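Local structure of thermostable carboxypeptidase 1 (Pyrococcus furiosus, 1KA2) at residues S140-A145 / D157-L162; R371-E376 / G415-F420. The protein removes amino acids one after another from the C-terminus of peptides with broad specificity, as a homodimeric cobalt-dependent metallocarboxypeptidase. All coordinates share one frame; numbering follows the deposited sequence.

Interaction 1 (S140-A145 / D157-L162)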
loop_
_atom_site.group_PDB
_atom_site.type_symbol
_atom_site.label_atom_id
_atom_site.label_comp_id
_atom_site.label_asym_id
_atom_site.label_seq_id
_atom_site.Cartn_x
_atom_site.Cartn_y
_atom_site.Cartn_z
ATOM N N SER A 140 -30.889 2.724 18.272
ATOM C CA SER A 140 -31.022 4.067 18.811
ATOM C C SER A 140 -30.138 5.051 18.046
ATOM O O SER A 140 -30.542 6.181 17.795
ATOM C CB SER A 140 -30.650 4.097 20.296
ATOM O OG SER A 140 -30.872 5.396 20.839
ATOM N N LEU A 141 -28.931 4.624 17.688
ATOM C CA LEU A 141 -28.007 5.482 16.941
ATOM C C LEU A 141 -28.559 5.794 15.544
ATOM O O LEU A 141 -28.442 6.919 15.057
ATOM C CB LEU A 141 -26.636 4.808 16.820
ATOM C CG LEU A 141 -25.886 4.510 18.127
ATOM C CD1 LEU A 141 -24.603 3.757 17.799
ATOM C CD2 LEU A 141 -25.572 5.807 18.882
ATOM N N ALA A 142 -29.162 4.790 14.908
ATOM C CA ALA A 142 -29.747 4.959 13.582
ATOM C C ALA A 142 -30.857 6.017 13.596
ATOM O O ALA A 142 -30.900 6.894 12.731
ATOM C CB ALA A 142 -30.305 3.633 13.087
ATOM N N LYS A 143 -31.758 5.927 14.573
ATOM C CA LYS A 143 -32.851 6.891 14.684
ATOM C C LYS A 143 -32.274 8.281 14.912
ATOM O O LYS A 143 -32.649 9.234 14.225
ATOM C CB LYS A 143 -33.792 6.514 15.831
ATOM C CG LYS A 143 -34.627 5.262 15.580
ATOM C CD LYS A 143 -35.002 4.589 16.897
ATOM C CE LYS A 143 -36.498 4.583 17.150
ATOM N NZ LYS A 143 -37.235 3.777 16.144
ATOM N N ARG A 144 -31.353 8.403 15.865
ATOM C CA ARG A 144 -30.739 9.703 16.129
ATOM C C ARG A 144 -30.178 10.237 14.811
ATOM O O ARG A 144 -30.438 11.377 14.438
ATOM C CB ARG A 144 -29.583 9.596 17.142
ATOM C CG ARG A 144 -29.930 9.006 18.509
ATOM C CD ARG A 144 -29.942 10.052 19.615
ATOM N NE ARG A 144 -28.705 10.832 19.741
ATOM C CZ ARG A 144 -27.538 10.371 20.192
ATOM N NH1 ARG A 144 -27.409 9.107 20.569
ATOM N NH2 ARG A 144 -26.498 11.190 20.292
ATOM N N ALA A 145 -29.413 9.397 14.110
ATOM C CA ALA A 145 -28.785 9.780 12.844
ATOM C C ALA A 145 -29.790 10.308 11.838
ATOM O O ALA A 145 -29.519 11.276 11.124
ATOM C CB ALA A 145 -28.022 8.593 12.252
ATOM N N ASP A 157 -35.868 7.531 5.373
ATOM C CA ASP A 157 -35.477 8.157 4.113
ATOM C C ASP A 157 -34.079 8.730 4.274
ATOM O O ASP A 157 -33.294 8.737 3.331
ATOM C CB ASP A 157 -36.412 9.311 3.729
ATOM C CG ASP A 157 -37.824 8.859 3.445
ATOM O OD1 ASP A 157 -38.012 7.858 2.729
ATOM O OD2 ASP A 157 -38.754 9.523 3.932
ATOM N N ALA A 158 -33.791 9.225 5.475
ATOM C CA ALA A 158 -32.500 9.825 5.797
ATOM C C ALA A 158 -31.354 8.817 5.770
ATOM O O ALA A 158 -30.245 9.153 5.375
ATOM C CB ALA A 158 -32.570 10.508 7.168
ATOM N N LEU A 159 -31.614 7.586 6.194
ATOM C CA LEU A 159 -30.571 6.558 6.191
ATOM C C LEU A 159 -30.346 6.072 4.761
ATOM O O LEU A 159 -29.211 5.872 4.314
ATOM C CB LEU A 159 -30.982 5.397 7.102
ATOM C CG LEU A 159 -31.239 5.831 8.551
ATOM C CD1 LEU A 159 -31.692 4.641 9.385
ATOM C CD2 LEU A 159 -29.971 6.443 9.135
ATOM N N LEU A 160 -31.449 5.906 4.046
ATOM C CA LEU A 160 -31.437 5.456 2.664
ATOM C C LEU A 160 -30.653 6.465 1.821
ATOM O O LEU A 160 -29.791 6.087 1.022
ATOM C CB LEU A 160 -32.883 5.354 2.175
ATOM C CG LEU A 160 -33.420 4.105 1.473
ATOM C CD1 LEU A 160 -32.758 2.836 2.004
ATOM C CD2 LEU A 160 -34.940 4.068 1.672
ATOM N N ASP A 161 -30.949 7.747 2.021
ATOM C CA ASP A 161 -30.294 8.833 1.286
ATOM C C ASP A 161 -28.817 8.915 1.624
ATOM O O ASP A 161 -28.026 9.491 0.869
ATOM C CB ASP A 161 -30.927 10.183 1.624
ATOM C CG ASP A 161 -30.234 11.341 0.917
ATOM O OD1 ASP A 161 -30.498 11.546 -0.288
ATOM O OD2 ASP A 161 -29.414 12.034 1.557
ATOM N N LEU A 162 -28.466 8.360 2.780
ATOM C CA LEU A 162 -27.087 8.344 3.247
ATOM C C LEU A 162 -26.264 7.414 2.362
ATOM O O LEU A 162 -25.115 7.708 2.048
ATOM C CB LEU A 162 -27.019 7.830 4.691
ATOM C CG LEU A 162 -25.901 8.316 5.622
ATOM C CD1 LEU A 162 -25.709 7.301 6.754
ATOM C CD2 LEU A 162 -24.608 8.498 4.855
#
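The carbonyl oxygen of Ala142 is met by both methyl groups of Leu159: Leu159 CD2 lies 3.7 Å from Ala142 O and Leu159 CD1 4.1 Å from it. No hydrogen bond crosses between 140-145 and 157-162, so the fork of this one leucine carries the contact by van der Waals packing. The side-chain partners of the two methyls differ. Leu159 CD1 approaches Ala142 CB at 4.1 Å, while CD2 comes to 4.3 Å from Ala145 CB, about one helical turn further along. The torsions account for this: chi1 of -58° sets CG anti to the carbonyl carbon of Leu159, and the extended chi2 puts CD1 at the far end of the chain, beside Ala142 CB, while CD2 branches off toward Ala142 O and Ala145 CB. Ala145 CA and Leu159 CA lie 7.6 Å apart, and all three touching residues are buried.

Polar groups of the shorter helix are engaged elsewhere. Asp161 makes salt bridges to Arg92 and Arg168, and the carboxylate of Asp157 accepts hydrogen bonds from the backbone N of Glu154 and of Thr169. Val374 of helix 359-375 also touches Ala142 and Leu159, and Phe100 touches Ala145. The arrangement is apolar helix-helix packing between helices 132-149 and 155-163, consecutive in the chain and joined by a short loop, within the mainly helical M32 carboxypeptidase fold.

Interaction 2 (R371-E376 / G415-F420); sequences RLMVSE and GSIGYF
Apolar contacts between Ile417 and the pair Met373 and Val374 make up the whole of this buried interface, with no hydrogen bond across it. Ile417 uses both branches. Its CG2 meets Val374 CG2 at 4.1 Å, the two side chains running antiparallel, side by side. Its CD1, at the end of the other branch, meets Met373 CE, also at 4.1 Å, and here the methionine chain lies nearly perpendicular to the isoleucine. The bend of the methionine at chi3 (64°) turns its terminal methyl, rather than the sulfur, onto the isoleucine.

Polar bonds flank the apolar contact. In the last turn of the helix, Ser375 OG donates to Arg371 O over 2.6 Å, with a C=O...donor angle of 147° and the donor tilted 29° from the carbonyl plane; the same oxygen also takes a weak bond from Ser375 N. The Arg371 guanidinium forms salt bridges with Glu154 and Glu173. From the loop, Gly418 N donates to Glu370 OE1, adding a polar link to helix 359-375 beside the apolar one.

Backbone conformation sets the path that presents Ile417. Gly415 ends helix 411-414 with positive phi, and Ser416 follows as the centre of an inverse gamma turn. The result is a helix-helix connection that leaves helix 411-414 through a Schellman motif, leads into helix 421-440 and packs on the C-terminal turn of helix 359-375, within the mainly helical M32 fold.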
loop_
_atom_site.group_PDB
_atom_site.type_symbol
_atom_site.label_atom_id
_atom_site.label_comp_id
_atom_site.label_asym_id
_atom_site.label_seq_id
_atom_site.Cartn_x
_atom_site.Cartn_y
_atom_site.Cartn_z
ATOM N N ARG A 371 -36.975 -0.759 8.105
ATOM C CA ARG A 371 -37.970 0.305 8.152
ATOM C C ARG A 371 -38.688 0.297 9.507
ATOM O O ARG A 371 -38.937 1.351 10.082
ATOM C CB ARG A 371 -38.987 0.134 7.028
ATOM C CG ARG A 371 -39.950 1.293 6.890
ATOM C CD ARG A 371 -41.004 0.973 5.864
ATOM N NE ARG A 371 -41.676 2.180 5.403
ATOM C CZ ARG A 371 -42.606 2.194 4.454
ATOM N NH1 ARG A 371 -42.976 1.056 3.867
ATOM N NH2 ARG A 371 -43.152 3.348 4.080
ATOM N N LEU A 372 -39.012 -0.890 10.015
ATOM C CA LEU A 372 -39.676 -1.022 11.319
ATOM C C LEU A 372 -38.802 -0.554 12.491
ATOM O O LEU A 372 -39.274 0.167 13.377
ATOM C CB LEU A 372 -40.083 -2.476 11.563
ATOM C CG LEU A 372 -41.409 -2.947 10.964
ATOM C CD1 LEU A 372 -41.532 -2.494 9.505
ATOM C CD2 LEU A 372 -41.507 -4.473 11.103
ATOM N N MET A 373 -37.539 -0.987 12.496
ATOM C CA MET A 373 -36.566 -0.649 13.539
ATOM C C MET A 373 -36.358 0.852 13.763
ATOM O O MET A 373 -36.173 1.318 14.889
ATOM C CB MET A 373 -35.212 -1.305 13.205
ATOM C CG MET A 373 -35.175 -2.827 13.351
ATOM S SD MET A 373 -34.000 -3.642 12.249
ATOM C CE MET A 373 -32.468 -2.959 12.859
ATOM N N VAL A 374 -36.378 1.608 12.677
ATOM C CA VAL A 374 -36.171 3.047 12.744
ATOM C C VAL A 374 -37.477 3.854 12.785
ATOM O O VAL A 374 -37.477 5.033 13.131
ATOM C CB VAL A 374 -35.287 3.491 11.562
ATOM C CG1 VAL A 374 -35.033 4.987 11.618
ATOM C CG2 VAL A 374 -33.985 2.725 11.620
ATOM N N SER A 375 -38.586 3.209 12.431
ATOM C CA SER A 375 -39.901 3.865 12.435
ATOM C C SER A 375 -40.656 3.668 13.745
ATOM O O SER A 375 -40.824 4.599 14.530
ATOM C CB SER A 375 -40.791 3.333 11.309
ATOM O OG SER A 375 -40.261 3.642 10.044
ATOM N N GLU A 376 -41.136 2.452 13.962
ATOM C CA GLU A 376 -41.884 2.140 15.169
ATOM C C GLU A 376 -40.886 1.858 16.289
ATOM O O GLU A 376 -39.679 2.022 16.102
ATOM C CB GLU A 376 -42.766 0.915 14.925
ATOM C CG GLU A 376 -44.110 0.974 15.623
ATOM C CD GLU A 376 -45.009 2.053 15.037
ATOM O OE1 GLU A 376 -46.103 2.287 15.594
ATOM O OE2 GLU A 376 -44.611 2.655 14.014
ATOM N N GLY A 415 -23.428 -0.728 11.797
ATOM C CA GLY A 415 -24.292 0.432 11.824
ATOM C C GLY A 415 -24.768 0.790 10.424
ATOM O O GLY A 415 -25.311 1.874 10.207
ATOM N N SER A 416 -24.556 -0.100 9.462
ATOM C CA SER A 416 -24.991 0.192 8.103
ATOM C C SER A 416 -26.475 -0.139 7.939
ATOM O O SER A 416 -26.838 -1.170 7.394
ATOM C CB SER A 416 -24.158 -0.602 7.099
ATOM O OG SER A 416 -22.802 -0.256 7.247
ATOM N N ILE A 417 -27.327 0.752 8.428
ATOM C CA ILE A 417 -28.778 0.589 8.356
ATOM C C ILE A 417 -29.257 1.492 7.198
ATOM O O ILE A 417 -29.008 2.703 7.213
ATOM C CB ILE A 417 -29.429 1.053 9.670
ATOM C CG1 ILE A 417 -28.909 0.193 10.826
ATOM C CG2 ILE A 417 -30.936 1.001 9.544
ATOM C CD1 ILE A 417 -29.402 -1.194 10.810
ATOM N N GLY A 418 -29.971 0.929 6.222
ATOM C CA GLY A 418 -30.429 1.722 5.085
ATOM C C GLY A 418 -29.487 1.493 3.905
ATOM O O GLY A 418 -29.546 2.191 2.884
ATOM N N TYR A 419 -28.626 0.487 4.050
ATOM C CA TYR A 419 -27.636 0.123 3.038
ATOM C C TYR A 419 -28.087 -1.029 2.118
ATOM O O TYR A 419 -27.943 -0.955 0.897
ATOM C CB TYR A 419 -26.326 -0.261 3.757
ATOM C CG TYR A 419 -25.168 -0.612 2.855
ATOM C CD1 TYR A 419 -24.031 0.205 2.796
ATOM C CD2 TYR A 419 -25.178 -1.784 2.112
ATOM C CE1 TYR A 419 -22.937 -0.158 2.029
ATOM C CE2 TYR A 419 -24.102 -2.147 1.341
ATOM C CZ TYR A 419 -22.987 -1.338 1.306
ATOM O OH TYR A 419 -21.923 -1.738 0.554
ATOM N N PHE A 420 -28.614 -2.094 2.711
ATOM C CA PHE A 420 -29.065 -3.254 1.947
ATOM C C PHE A 420 -29.829 -3.012 0.633
ATOM O O PHE A 420 -29.539 -3.654 -0.370
ATOM C CB PHE A 420 -29.896 -4.182 2.847
ATOM C CG PHE A 420 -29.069 -5.102 3.706
ATOM C CD1 PHE A 420 -29.262 -5.150 5.084
ATOM C CD2 PHE A 420 -28.077 -5.906 3.141
ATOM C CE1 PHE A 420 -28.482 -5.977 5.894
ATOM C CE2 PHE A 420 -27.285 -6.748 3.951
ATOM C CZ PHE A 420 -27.491 -6.779 5.327
#

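Overall arrangement
Interactions 1 and 2 are neighbouring parts of one buried cluster, their centres about 7 Å apart. Lys143 joins them through polar bonds: its NZ lies 3.0 Å from Met373 O and 3.0 Å from Glu376 O, both probable hydrogen bonds, at the C-terminal end of helix 359-375. Helix 155-163 packs against the loop as well, with Leu159 CB 3.3 Å from Ile417 O and Leu160 CD1 3.4 Å from Gly418 O. Segment 157-162 thus meets both segments of interaction 2, through Leu159 on Val374 and on Ile417, while the contacts of 140-145 are with 371-376. The cluster lies away from the magnesium held by His269, His273 and Glu299.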